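Local coordinates for signal recognition 54 kDa protein (Pyrococcus furiosus, PDB 3DM5) that belongs to the SRP54 family of the signal recognition particle, joining a helical bundle and a P-loop domain with bound guanosine-5'-diphosphate to a helical signal-peptide-binding domain, at residues K8-T13 with R37-A42; A26-L31 with R58-E63; V133-S136 with G142-H145; I244-L249 with S260-T265; I393-I398 with T407-V412. All coordinates share one frame; numbering follows the deposited sequence.

Interaction 1 (K8-T13 with R37-A42)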
# COMPACT_ATOMS: atom_id res chain seq x y z
N LYS A 8 -11.28 -8.51 -4.21
CA LYS A 8 -10.58 -9.15 -3.10
C LYS A 8 -11.23 -8.80 -1.78
O LYS A 8 -11.42 -9.67 -0.95
CB LYS A 8 -9.12 -8.73 -3.04
CG LYS A 8 -8.19 -9.43 -4.01
CD LYS A 8 -6.80 -8.81 -3.92
CE LYS A 8 -6.56 -8.26 -2.51
NZ LYS A 8 -5.12 -8.08 -2.17
N ALA A 9 -11.55 -7.54 -1.58
CA ALA A 9 -12.12 -7.12 -0.31
C ALA A 9 -13.50 -7.73 -0.06
O ALA A 9 -13.82 -8.16 1.06
CB ALA A 9 -12.17 -5.60 -0.23
N LEU A 10 -14.34 -7.77 -1.09
CA LEU A 10 -15.66 -8.37 -0.91
C LEU A 10 -15.56 -9.88 -0.63
O LEU A 10 -16.12 -10.40 0.33
CB LEU A 10 -16.56 -8.04 -2.09
CG LEU A 10 -16.91 -6.54 -2.15
CD1 LEU A 10 -17.31 -6.13 -3.56
CD2 LEU A 10 -17.97 -6.13 -1.11
N ALA A 11 -14.81 -10.58 -1.46
CA ALA A 11 -14.59 -12.01 -1.27
C ALA A 11 -14.08 -12.36 0.14
O ALA A 11 -14.42 -13.41 0.68
CB ALA A 11 -13.62 -12.52 -2.32
N ASN A 12 -13.28 -11.48 0.73
CA ASN A 12 -12.69 -11.76 2.03
C ASN A 12 -13.70 -11.72 3.17
O ASN A 12 -13.58 -12.44 4.16
CB ASN A 12 -11.52 -10.83 2.33
CG ASN A 12 -10.28 -11.21 1.53
OD1 ASN A 12 -10.19 -12.31 0.98
ND2 ASN A 12 -9.33 -10.29 1.46
N THR A 13 -14.71 -10.88 3.02
CA THR A 13 -15.75 -10.80 4.03
C THR A 13 -16.54 -12.09 3.98
O THR A 13 -17.02 -12.55 5.00
CB THR A 13 -16.67 -9.59 3.80
OG1 THR A 13 -17.58 -9.89 2.73
CG2 THR A 13 -15.84 -8.36 3.46
N ARG A 37 -16.82 -0.37 4.09
CA ARG A 37 -15.46 0.09 3.82
C ARG A 37 -15.01 -0.22 2.40
O ARG A 37 -14.41 0.64 1.73
CB ARG A 37 -14.47 -0.45 4.85
CG ARG A 37 -14.22 0.51 6.03
CD ARG A 37 -13.21 -0.03 7.06
NE ARG A 37 -13.86 -0.67 8.20
CZ ARG A 37 -13.89 -1.98 8.42
NH1 ARG A 37 -13.28 -2.82 7.58
NH2 ARG A 37 -14.53 -2.46 9.49
N ALA A 38 -15.30 -1.43 1.93
CA ALA A 38 -14.86 -1.82 0.60
C ALA A 38 -15.57 -0.95 -0.42
O ALA A 38 -14.94 -0.36 -1.29
CB ALA A 38 -15.13 -3.29 0.34
N LEU A 39 -16.90 -0.88 -0.30
CA LEU A 39 -17.74 -0.07 -1.19
C LEU A 39 -17.34 1.40 -1.24
O LEU A 39 -17.12 1.93 -2.33
CB LEU A 39 -19.23 -0.21 -0.81
CG LEU A 39 -20.11 -1.15 -1.65
CD1 LEU A 39 -19.32 -2.20 -2.43
CD2 LEU A 39 -21.19 -1.78 -0.83
N ILE A 40 -17.26 2.04 -0.08
CA ILE A 40 -16.92 3.47 0.00
C ILE A 40 -15.57 3.77 -0.66
O ILE A 40 -15.38 4.81 -1.29
CB ILE A 40 -16.85 3.98 1.45
CG1 ILE A 40 -18.22 3.93 2.13
CG2 ILE A 40 -16.33 5.40 1.48
CD1 ILE A 40 -19.17 4.91 1.56
N GLN A 41 -14.65 2.83 -0.51
CA GLN A 41 -13.32 2.96 -1.05
C GLN A 41 -13.31 2.89 -2.58
O GLN A 41 -12.40 3.40 -3.21
CB GLN A 41 -12.43 1.87 -0.47
CG GLN A 41 -10.96 2.08 -0.71
CD GLN A 41 -10.09 1.25 0.21
OE1 GLN A 41 -10.22 0.02 0.27
NE2 GLN A 41 -9.20 1.91 0.93
N ALA A 42 -14.32 2.24 -3.16
CA ALA A 42 -14.45 2.14 -4.62
C ALA A 42 -15.35 3.27 -5.14
O ALA A 42 -15.83 3.24 -6.28
CB ALA A 42 -15.01 0.78 -5.01
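Ala9 and Ala38 face each other across two helix segments that run almost antiparallel, at 169°, with their axes 9.8 Å apart. Their methyls meet side by side, offset from each other, Ala9 CB to Ala38 CB at 3.8 Å, and with such small side chains the backbones come near, the two CA atoms of this pair being 6.0 Å apart. On the buried side Leu10 completes the packing: with CG anti to its carbonyl carbon (chi1 -68°), it swings CD2 across the gap to within 4.3 Å of Ala38 CB and 4.4 Å of Leu39 CD1. Leu6, one turn before Leu10, also rests on both Ala38 and Leu39, while Ile35 and Leu294 touch Leu10. The buried Thr13 hydroxyl stays within its own helix, OG1 donating to a lone pair of Leu10 O at 2.9 Å. The other side is looser, with Ala9 partly exposed to solvent. Past the far side of helix 25-41, Ile40 packs on Ile40 of the second subunit. Antiparallel packing of helices 5-19 and 25-41, consecutive in the chain, is characteristic of an up-and-down helical bundle, here that of SRP54-type proteins.

Interaction 2 (A26-L31 with R58-E63)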
# COMPACT_ATOMS: atom_id res chain seq x y z
N ALA A 26 -22.62 -10.12 16.26
CA ALA A 26 -21.34 -9.42 16.15
C ALA A 26 -20.62 -9.71 14.83
O ALA A 26 -19.91 -8.86 14.28
CB ALA A 26 -20.45 -9.78 17.34
N LEU A 27 -20.80 -10.93 14.33
CA LEU A 27 -20.23 -11.37 13.07
C LEU A 27 -20.83 -10.54 11.96
O LEU A 27 -20.11 -9.99 11.13
CB LEU A 27 -20.56 -12.83 12.82
CG LEU A 27 -19.86 -13.40 11.59
CD1 LEU A 27 -18.36 -13.23 11.75
CD2 LEU A 27 -20.22 -14.85 11.37
N ILE A 28 -22.15 -10.46 11.94
CA ILE A 28 -22.88 -9.67 10.97
C ILE A 28 -22.38 -8.22 10.97
O ILE A 28 -21.96 -7.71 9.93
CB ILE A 28 -24.40 -9.64 11.29
CG1 ILE A 28 -24.95 -11.04 11.61
CG2 ILE A 28 -25.17 -8.96 10.18
CD1 ILE A 28 -24.82 -12.00 10.50
N LYS A 29 -22.44 -7.57 12.12
CA LYS A 29 -22.11 -6.15 12.22
C LYS A 29 -20.73 -5.89 11.63
O LYS A 29 -20.50 -4.84 11.02
CB LYS A 29 -22.21 -5.64 13.67
N GLU A 30 -19.82 -6.84 11.77
CA GLU A 30 -18.48 -6.73 11.21
C GLU A 30 -18.47 -6.92 9.69
O GLU A 30 -17.71 -6.27 8.97
CB GLU A 30 -17.55 -7.76 11.82
CG GLU A 30 -16.28 -7.94 10.99
CD GLU A 30 -15.32 -8.93 11.60
OE1 GLU A 30 -15.68 -9.57 12.62
OE2 GLU A 30 -14.21 -9.08 11.05
N LEU A 31 -19.29 -7.85 9.23
CA LEU A 31 -19.47 -8.09 7.82
C LEU A 31 -19.97 -6.80 7.17
O LEU A 31 -19.40 -6.32 6.19
CB LEU A 31 -20.49 -9.20 7.60
CG LEU A 31 -21.04 -9.33 6.18
CD1 LEU A 31 -20.03 -10.00 5.23
CD2 LEU A 31 -22.36 -10.10 6.21
N ARG A 58 -30.27 -6.36 7.96
CA ARG A 58 -31.63 -6.72 8.29
C ARG A 58 -31.94 -8.17 7.90
O ARG A 58 -32.30 -8.98 8.75
CB ARG A 58 -32.60 -5.74 7.63
CG ARG A 58 -34.07 -6.09 7.70
CD ARG A 58 -34.85 -5.23 6.70
NE ARG A 58 -36.03 -5.92 6.16
CZ ARG A 58 -35.99 -7.04 5.45
NH1 ARG A 58 -34.83 -7.64 5.20
NH2 ARG A 58 -37.12 -7.58 5.00
N ARG A 59 -31.78 -8.50 6.62
CA ARG A 59 -32.02 -9.86 6.16
C ARG A 59 -31.21 -10.91 6.94
O ARG A 59 -31.70 -12.00 7.21
CB ARG A 59 -31.74 -10.00 4.66
CG ARG A 59 -32.66 -9.18 3.77
CD ARG A 59 -32.53 -9.58 2.30
NE ARG A 59 -32.72 -11.01 2.12
CZ ARG A 59 -32.36 -11.69 1.03
NH1 ARG A 59 -31.78 -11.07 0.02
NH2 ARG A 59 -32.58 -12.99 0.96
N ALA A 60 -29.97 -10.60 7.29
CA ALA A 60 -29.13 -11.56 8.01
C ALA A 60 -29.66 -11.78 9.41
O ALA A 60 -29.89 -12.92 9.81
CB ALA A 60 -27.67 -11.08 8.06
N LEU A 61 -29.85 -10.69 10.14
CA LEU A 61 -30.38 -10.70 11.51
C LEU A 61 -31.72 -11.42 11.68
O LEU A 61 -31.89 -12.19 12.62
CB LEU A 61 -30.50 -9.28 12.04
CG LEU A 61 -29.35 -8.76 12.90
CD1 LEU A 61 -28.05 -9.50 12.60
CD2 LEU A 61 -29.19 -7.25 12.72
N GLU A 62 -32.68 -11.17 10.79
CA GLU A 62 -34.04 -11.63 11.02
C GLU A 62 -34.60 -12.62 10.00
O GLU A 62 -35.80 -12.71 9.81
CB GLU A 62 -34.98 -10.42 11.14
CG GLU A 62 -35.22 -9.69 9.83
CD GLU A 62 -35.87 -8.33 10.03
OE1 GLU A 62 -35.50 -7.63 11.00
OE2 GLU A 62 -36.74 -7.95 9.22
N GLU A 63 -33.73 -13.38 9.35
CA GLU A 63 -34.18 -14.30 8.31
C GLU A 63 -33.70 -15.70 8.62
O GLU A 63 -32.51 -15.93 8.85
CB GLU A 63 -33.68 -13.85 6.93
CG GLU A 63 -34.67 -14.04 5.80
CD GLU A 63 -34.20 -13.38 4.52
OE1 GLU A 63 -33.34 -13.98 3.85
OE2 GLU A 63 -34.70 -12.28 4.19
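Ile28 projects from helix 25-41 toward helix 46-62 and is met there by Ala60 and Leu61, three side chains that carry the whole contact. The isoleucine lies with CG1 anti to the carbonyl carbon and CG2 anti to the backbone N (chi1 -47°), which brings CD1 and CG2 to Ala60, and CG1 and CG2 to Leu61. Ala60 CB sits between the two ends of this fork, 3.9 Å from Ile28 CD1 and equally far from Ile28 CG2. Leu61 comes alongside rather than end-on: it and Ile28 pass each other in opposite directions, and one methyl does the touching, Leu61 CD1 lying 3.6 Å from Ile28 CG1. The contact is thus purely apolar, buried at Ile28 and opening toward solvent at Leu61. Charged groups are kept on other faces of helix 46-62. Arg59 reaches one turn ahead to Glu63 in a salt bridge, Arg59 NE to Glu63 OE2 at 3.1 Å, although the fine geometry of Glu63 is less certain. The guanidinium of Arg59 is further held by Glu81 and Glu82 of helix 71-86. The same helix closes the apolar groove, where Ile75 packs on Ile28, Leu31 and Ala60, whereas Leu31 also turns to Thr13 and Ile17 of helix 5-19; the segments therefore lie where helices 25-41, 46-62 and 71-86 converge.

Interaction 3 (V133-S136 with G142-H145). With SO4 (sulfate ion), chain E.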
# COMPACT_ATOMS: atom_id res chain seq x y z
N VAL A 133 -19.56 0.90 -39.59
CA VAL A 133 -19.57 2.00 -38.65
C VAL A 133 -19.59 3.27 -39.45
O VAL A 133 -19.01 3.37 -40.53
CB VAL A 133 -18.37 1.99 -37.61
CG1 VAL A 133 -17.78 0.60 -37.45
CG2 VAL A 133 -17.30 3.01 -37.98
N VAL A 134 -20.29 4.25 -38.90
CA VAL A 134 -20.44 5.55 -39.50
C VAL A 134 -19.84 6.52 -38.53
O VAL A 134 -20.31 6.62 -37.39
CB VAL A 134 -21.93 5.92 -39.67
CG1 VAL A 134 -22.10 7.41 -40.06
CG2 VAL A 134 -22.58 5.01 -40.67
N CYS A 135 -18.82 7.25 -38.95
CA CYS A 135 -18.19 8.23 -38.08
C CYS A 135 -18.73 9.63 -38.36
O CYS A 135 -18.30 10.29 -39.30
CB CYS A 135 -16.68 8.19 -38.27
SG CYS A 135 -15.80 9.53 -37.48
N SER A 136 -19.67 10.09 -37.54
CA SER A 136 -20.20 11.43 -37.70
C SER A 136 -19.64 12.38 -36.65
O SER A 136 -20.28 13.36 -36.28
CB SER A 136 -21.74 11.42 -37.69
OG SER A 136 -22.26 10.99 -36.45
N GLY A 142 -10.20 13.53 -36.41
CA GLY A 142 -9.17 12.50 -36.29
C GLY A 142 -9.77 11.14 -35.98
O GLY A 142 -9.13 10.10 -36.15
N ALA A 143 -11.03 11.14 -35.53
CA ALA A 143 -11.74 9.94 -35.15
C ALA A 143 -11.98 9.03 -36.33
O ALA A 143 -12.01 7.80 -36.19
CB ALA A 143 -13.07 10.29 -34.49
N TYR A 144 -12.18 9.61 -37.51
CA TYR A 144 -12.38 8.78 -38.69
C TYR A 144 -11.14 7.89 -38.86
O TYR A 144 -11.25 6.68 -39.01
CB TYR A 144 -12.65 9.62 -39.95
CG TYR A 144 -12.52 8.80 -41.21
CD1 TYR A 144 -13.49 7.87 -41.57
CD2 TYR A 144 -11.38 8.90 -42.01
CE1 TYR A 144 -13.36 7.10 -42.71
CE2 TYR A 144 -11.24 8.13 -43.15
CZ TYR A 144 -12.23 7.24 -43.50
OH TYR A 144 -12.10 6.47 -44.63
N HIS A 145 -9.96 8.50 -38.78
CA HIS A 145 -8.71 7.75 -38.94
C HIS A 145 -8.42 6.78 -37.81
O HIS A 145 -7.96 5.68 -38.07
CB HIS A 145 -7.54 8.68 -39.18
CG HIS A 145 -7.49 9.21 -40.58
ND1 HIS A 145 -7.37 8.38 -41.67
CD2 HIS A 145 -7.58 10.47 -41.05
CE1 HIS A 145 -7.38 9.13 -42.77
NE2 HIS A 145 -7.50 10.39 -42.42
S SO4 E . -8.40 11.23 -46.18
O1 SO4 E . -7.75 12.07 -47.19
O2 SO4 E . -7.58 10.03 -46.00
O3 SO4 E . -8.53 11.97 -44.92
O4 SO4 E . -9.73 10.82 -46.62
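Within the beta-alpha-beta unit formed by strand 131-135, helix 142-151 and strand 157-159, Cys135 pins the first strand against the opening turn of the helix at Ala143 and Tyr144. Its sulfur is anti to the backbone N (chi1 170°) and points into the helix backbone rather than at a side-chain tip. Cys135 SG lies 3.6 Å from Tyr144 N and 4.0 Å from Tyr144 CB, with Ala143 CB a little farther, at 4.1 Å. Leu147, one turn on, also reaches the cysteine. The tyrosine ring leads away from the sulfur, and its CD2 stands 4.0 Å above the centre of the His145 ring. His145 itself points away from the strand; its NE2 donates to O3 of a sulfate ion at 3.1 Å. Arg148 of the third subunit binds the same sulfate, and His145 ND1 is hydrogen-bonded to His145 ND1 of that subunit, the two rings meeting nearly parallel. The chemistry is thus divided: van der Waals packing of the sulfur on helix backbone and CB atoms, and, on the side turned to the third subunit, an imidazole probably protonated at NE2, whose sulfate, likely from the crystallisation liquor, is shared between two subunits.

Interaction 4 (I244-L249 with S260-T265). With GDP (guanosine-5'-diphosphate), chain J.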
# COMPACT_ATOMS: atom_id res chain seq x y z
N ILE A 244 -26.23 1.87 -21.61
CA ILE A 244 -24.95 2.42 -21.17
C ILE A 244 -23.83 1.41 -21.36
O ILE A 244 -24.01 0.22 -21.09
CB ILE A 244 -25.01 2.76 -19.64
CG1 ILE A 244 -26.30 3.51 -19.30
CG2 ILE A 244 -23.77 3.52 -19.18
CD1 ILE A 244 -26.25 4.95 -19.68
N ILE A 245 -22.69 1.89 -21.84
CA ILE A 245 -21.46 1.14 -21.71
C ILE A 245 -20.54 1.91 -20.79
O ILE A 245 -20.35 3.12 -20.94
CB ILE A 245 -20.77 0.90 -23.05
CG1 ILE A 245 -21.60 -0.09 -23.88
CG2 ILE A 245 -19.35 0.36 -22.83
CD1 ILE A 245 -21.20 -0.13 -25.36
N VAL A 246 -19.98 1.22 -19.81
CA VAL A 246 -19.07 1.83 -18.86
C VAL A 246 -17.65 1.39 -19.18
O VAL A 246 -17.36 0.19 -19.24
CB VAL A 246 -19.44 1.42 -17.43
CG1 VAL A 246 -18.46 2.02 -16.45
CG2 VAL A 246 -20.85 1.88 -17.13
N THR A 247 -16.76 2.36 -19.43
CA THR A 247 -15.41 2.01 -19.87
C THR A 247 -14.39 2.12 -18.74
O THR A 247 -14.69 2.65 -17.67
CB THR A 247 -14.92 2.93 -20.99
OG1 THR A 247 -14.98 4.29 -20.54
CG2 THR A 247 -15.75 2.75 -22.24
N LYS A 248 -13.18 1.62 -19.01
CA LYS A 248 -12.03 1.82 -18.15
C LYS A 248 -12.29 1.27 -16.75
O LYS A 248 -11.92 1.90 -15.75
CB LYS A 248 -11.69 3.31 -18.07
CG LYS A 248 -11.45 3.93 -19.42
CD LYS A 248 -11.16 5.42 -19.32
CE LYS A 248 -10.80 6.01 -20.69
NZ LYS A 248 -10.61 7.50 -20.65
N LEU A 249 -12.93 0.11 -16.66
CA LEU A 249 -13.13 -0.52 -15.37
C LEU A 249 -11.83 -1.19 -14.90
O LEU A 249 -11.61 -1.42 -13.70
CB LEU A 249 -14.31 -1.51 -15.40
CG LEU A 249 -15.74 -0.94 -15.43
CD1 LEU A 249 -16.69 -1.99 -14.97
CD2 LEU A 249 -15.89 0.27 -14.57
N SER A 260 -22.44 0.96 -9.76
CA SER A 260 -23.50 1.07 -8.77
C SER A 260 -24.31 2.35 -9.01
O SER A 260 -25.53 2.40 -8.83
CB SER A 260 -22.91 1.04 -7.36
OG SER A 260 -21.98 2.09 -7.20
N ALA A 261 -23.61 3.39 -9.45
CA ALA A 261 -24.24 4.68 -9.72
C ALA A 261 -25.21 4.63 -10.91
O ALA A 261 -26.35 5.08 -10.81
CB ALA A 261 -23.17 5.73 -9.95
N VAL A 262 -24.74 4.07 -12.02
CA VAL A 262 -25.53 3.87 -13.22
C VAL A 262 -26.68 2.92 -12.95
O VAL A 262 -27.79 3.13 -13.43
CB VAL A 262 -24.68 3.32 -14.39
CG1 VAL A 262 -25.58 2.77 -15.48
CG2 VAL A 262 -23.76 4.39 -14.96
N ALA A 263 -26.45 1.88 -12.16
CA ALA A 263 -27.51 0.93 -11.89
C ALA A 263 -28.62 1.55 -10.99
O ALA A 263 -29.78 1.12 -11.01
CB ALA A 263 -26.95 -0.33 -11.28
N ALA A 264 -28.24 2.55 -10.21
CA ALA A 264 -29.16 3.18 -9.29
C ALA A 264 -30.12 3.99 -10.13
O ALA A 264 -31.16 4.47 -9.68
CB ALA A 264 -28.41 4.09 -8.35
N THR A 265 -29.76 4.12 -11.38
CA THR A 265 -30.42 5.04 -12.25
C THR A 265 -31.55 4.33 -12.99
O THR A 265 -32.48 4.97 -13.46
CB THR A 265 -29.39 5.56 -13.22
OG1 THR A 265 -29.25 6.98 -13.07
CG2 THR A 265 -29.74 5.13 -14.65
PB GDP J . -12.71 9.45 -27.03
O1B GDP J . -13.22 9.14 -25.67
O2B GDP J . -12.47 10.94 -27.11
O3B GDP J . -13.71 9.00 -28.06
O3A GDP J . -11.24 8.84 -27.27
PA GDP J . -10.77 7.31 -27.10
O1A GDP J . -9.42 7.09 -27.73
O2A GDP J . -11.76 6.33 -27.66
O5' GDP J . -10.60 7.20 -25.51
C5' GDP J . -9.58 8.01 -24.92
C4' GDP J . -8.58 7.15 -24.14
O4' GDP J . -9.20 6.19 -23.26
C3' GDP J . -7.68 6.37 -25.08
O3' GDP J . -6.36 6.53 -24.56
C2' GDP J . -8.17 4.94 -24.97
O2' GDP J . -7.13 4.00 -25.10
C1' GDP J . -8.66 4.88 -23.55
N9 GDP J . -9.69 3.86 -23.30
C8 GDP J . -10.90 3.72 -23.87
N7 GDP J . -11.56 2.66 -23.33
C5 GDP J . -10.77 2.13 -22.38
C6 GDP J . -10.82 1.01 -21.41
O6 GDP J . -11.82 0.26 -21.31
N1 GDP J . -9.75 0.82 -20.63
C2 GDP J . -8.66 1.60 -20.68
N2 GDP J . -7.63 1.34 -19.85
N3 GDP J . -8.54 2.64 -21.53
C4 GDP J . -9.54 2.94 -22.38
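Val262 has CG1 anti to its backbone N (chi1 164°), which aims one methyl at Ile244 and leaves the other for Val246. Ile244, with CG1 anti to the carbonyl carbon (chi1 -46°), slides past the valine in the opposite direction, and Ile244 CG1 lies 4.0 Å from Val262 CG1. The second branch is in looser touch, Val262 CG2 being 4.4 Å from Val246 CG2. These two alternate strand residues face the helix and Val262 wedges against both, while Ile220, Ile269 and Ala232 add apolar cover around the valine. Where the strand ends the chain turns to the nucleotide. Lys248 takes a left-handed backbone conformation, and its N donates to O6 of guanosine-5'-diphosphate at 3.0 Å. Its side chain, extended beyond CG, runs over one face of the guanine, with Lys248 CG 3.5 Å from C5 of the base, and continues past the ribose. There Lys248 NZ is hydrogen-bonded to Gly110 O in the phosphate-binding loop, which ties down the end of the chain. Asp250 holds the ligand through OD2. The sequence Thr247-Lys248-Leu249-Asp250 is the TKxD guanine-recognition motif of SRP-type GTPase domains, placed here at the C-terminal end of the first strand of a beta-alpha-beta unit comprising strand 242-247, helix 255-263 and strand 269-273.

Interaction 5 (I393-I398 with T407-V412)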
# COMPACT_ATOMS: atom_id res chain seq x y z
N ILE A 393 15.10 -40.36 24.20
CA ILE A 393 14.01 -40.33 25.18
C ILE A 393 14.06 -41.50 26.17
O ILE A 393 13.41 -42.52 25.97
CB ILE A 393 12.61 -40.26 24.53
CG1 ILE A 393 12.51 -39.08 23.55
CG2 ILE A 393 11.52 -40.18 25.60
CD1 ILE A 393 11.12 -38.87 22.94
N ASN A 394 14.84 -41.35 27.23
CA ASN A 394 14.96 -42.37 28.26
C ASN A 394 13.71 -42.42 29.14
O ASN A 394 12.68 -41.85 28.77
CB ASN A 394 16.22 -42.14 29.09
CG ASN A 394 16.21 -40.81 29.82
OD1 ASN A 394 15.18 -40.39 30.37
ND2 ASN A 394 17.36 -40.15 29.84
N TYR A 395 13.78 -43.08 30.29
CA TYR A 395 12.58 -43.25 31.09
C TYR A 395 12.20 -42.03 31.93
O TYR A 395 11.02 -41.70 32.03
CB TYR A 395 12.60 -44.51 31.97
CG TYR A 395 11.27 -44.73 32.65
CD1 TYR A 395 10.15 -45.10 31.91
CD2 TYR A 395 11.11 -44.52 34.02
CE1 TYR A 395 8.91 -45.27 32.51
CE2 TYR A 395 9.87 -44.70 34.63
CZ TYR A 395 8.78 -45.07 33.87
OH TYR A 395 7.54 -45.25 34.45
N SER A 396 13.17 -41.35 32.54
CA SER A 396 12.85 -40.18 33.36
C SER A 396 12.25 -39.07 32.49
O SER A 396 11.38 -38.32 32.93
CB SER A 396 14.07 -39.67 34.13
OG SER A 396 15.17 -39.48 33.26
N ARG A 397 12.72 -39.00 31.24
CA ARG A 397 12.17 -38.09 30.25
C ARG A 397 10.70 -38.40 29.99
O ARG A 397 9.85 -37.50 29.97
CB ARG A 397 12.96 -38.19 28.95
CG ARG A 397 14.28 -37.44 28.97
CD ARG A 397 14.94 -37.52 27.61
NE ARG A 397 15.55 -36.25 27.22
CZ ARG A 397 16.72 -35.82 27.67
NH1 ARG A 397 17.41 -36.56 28.53
NH2 ARG A 397 17.20 -34.66 27.26
N ILE A 398 10.41 -39.68 29.81
CA ILE A 398 9.04 -40.14 29.60
C ILE A 398 8.12 -39.74 30.75
O ILE A 398 6.97 -39.36 30.55
CB ILE A 398 8.97 -41.66 29.41
CG1 ILE A 398 9.58 -42.05 28.07
CG2 ILE A 398 7.53 -42.14 29.49
CD1 ILE A 398 9.31 -43.48 27.69
N THR A 407 -0.86 -36.69 30.81
CA THR A 407 -1.26 -38.02 30.39
C THR A 407 -0.47 -39.02 31.21
O THR A 407 0.13 -38.65 32.22
CB THR A 407 -0.99 -38.24 28.88
OG1 THR A 407 0.42 -38.32 28.64
CG2 THR A 407 -1.57 -37.10 28.05
N SER A 408 -0.46 -40.28 30.79
CA SER A 408 0.24 -41.33 31.53
C SER A 408 1.54 -41.71 30.85
O SER A 408 1.74 -41.41 29.68
CB SER A 408 -0.63 -42.57 31.63
OG SER A 408 -0.52 -43.35 30.45
N THR A 409 2.42 -42.39 31.58
CA THR A 409 3.63 -42.91 30.98
C THR A 409 3.26 -44.01 29.99
O THR A 409 4.03 -44.34 29.08
CB THR A 409 4.61 -43.48 32.03
OG1 THR A 409 4.03 -44.61 32.67
CG2 THR A 409 4.95 -42.43 33.08
N LYS A 410 2.06 -44.56 30.16
CA LYS A 410 1.59 -45.58 29.23
C LYS A 410 1.37 -44.94 27.87
O LYS A 410 1.96 -45.35 26.87
CB LYS A 410 0.31 -46.23 29.73
N ASP A 411 0.51 -43.92 27.84
CA ASP A 411 0.25 -43.15 26.62
C ASP A 411 1.55 -42.75 25.92
O ASP A 411 1.67 -42.90 24.70
CB ASP A 411 -0.56 -41.90 26.95
CG ASP A 411 -2.00 -42.22 27.33
OD1 ASP A 411 -2.68 -42.91 26.55
OD2 ASP A 411 -2.45 -41.76 28.40
N VAL A 412 2.51 -42.26 26.69
CA VAL A 412 3.78 -41.80 26.13
C VAL A 412 4.52 -42.93 25.42
O VAL A 412 5.02 -42.74 24.31
CB VAL A 412 4.69 -41.16 27.20
CG1 VAL A 412 6.04 -40.83 26.61
CG2 VAL A 412 4.03 -39.92 27.78
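Ile398 and Thr409 mark the closest backbone approach, CA to CA 6.2 Å, between two segments that each leave a loop and enter a helix. Asn394 and Ser408 are the N-caps. Asn394 OD1 accepts from Arg397 N at 3.0 Å, nearly straight on to the carbonyl oxygen, and takes a second bond from Ser396 OG, which approaches from above the amide plane. At the other helix a capping box closes the first turn: Ser408 OG accepts from Asp411 N at 2.9 Å with an N-H...O angle of 167°, and the return bond from Ser408 N to Asp411 OD2 is weak at 3.4 Å. Between the capped turns the contact is apolar. Ile398 and Val412 run past each other in opposite directions, Ile398 CG2 lying 3.5 Å from Val412 CG1, the valine branch that is anti to its backbone N (chi1 174°). The same isoleucine methyl lies 4.1 Å from Thr409 CB. Toward solvent, Tyr395 comes across Thr409 at about a right angle, its OH 4.0 Å from Thr409 OG1. Arg397 turns off this interface to a salt bridge with Glu385 in helix 384-388. On the inner side Val412 also meets Ile401 and Ala402 of helix 395-405 and Ile378 of helix 369-379, while Ile398 leans on Leu416 farther along helix 409-427.

How the interactions relate
Along the chain, interactions 1 and 2 interlock first, their segments alternating within the helical bundle; both use helix 25-41, their centres are about 17 Å apart, and they touch through Thr13 and Leu31. Interactions 3 and 4 follow in series in the P-loop domain, pinning helices to different strands of one sheet, with centres about 25 Å apart. Interaction 4 lies about 18 Å from interaction 1, centre to centre, with about 6 Å between nearest atoms, so the bundle sits close to the nucleotide-binding domain. Interaction 5 comes last, in the signal-peptide-binding domain, at least about 50 Å from every other centre. The protein is thus two neighbouring domains and a distant third, each with its own packing.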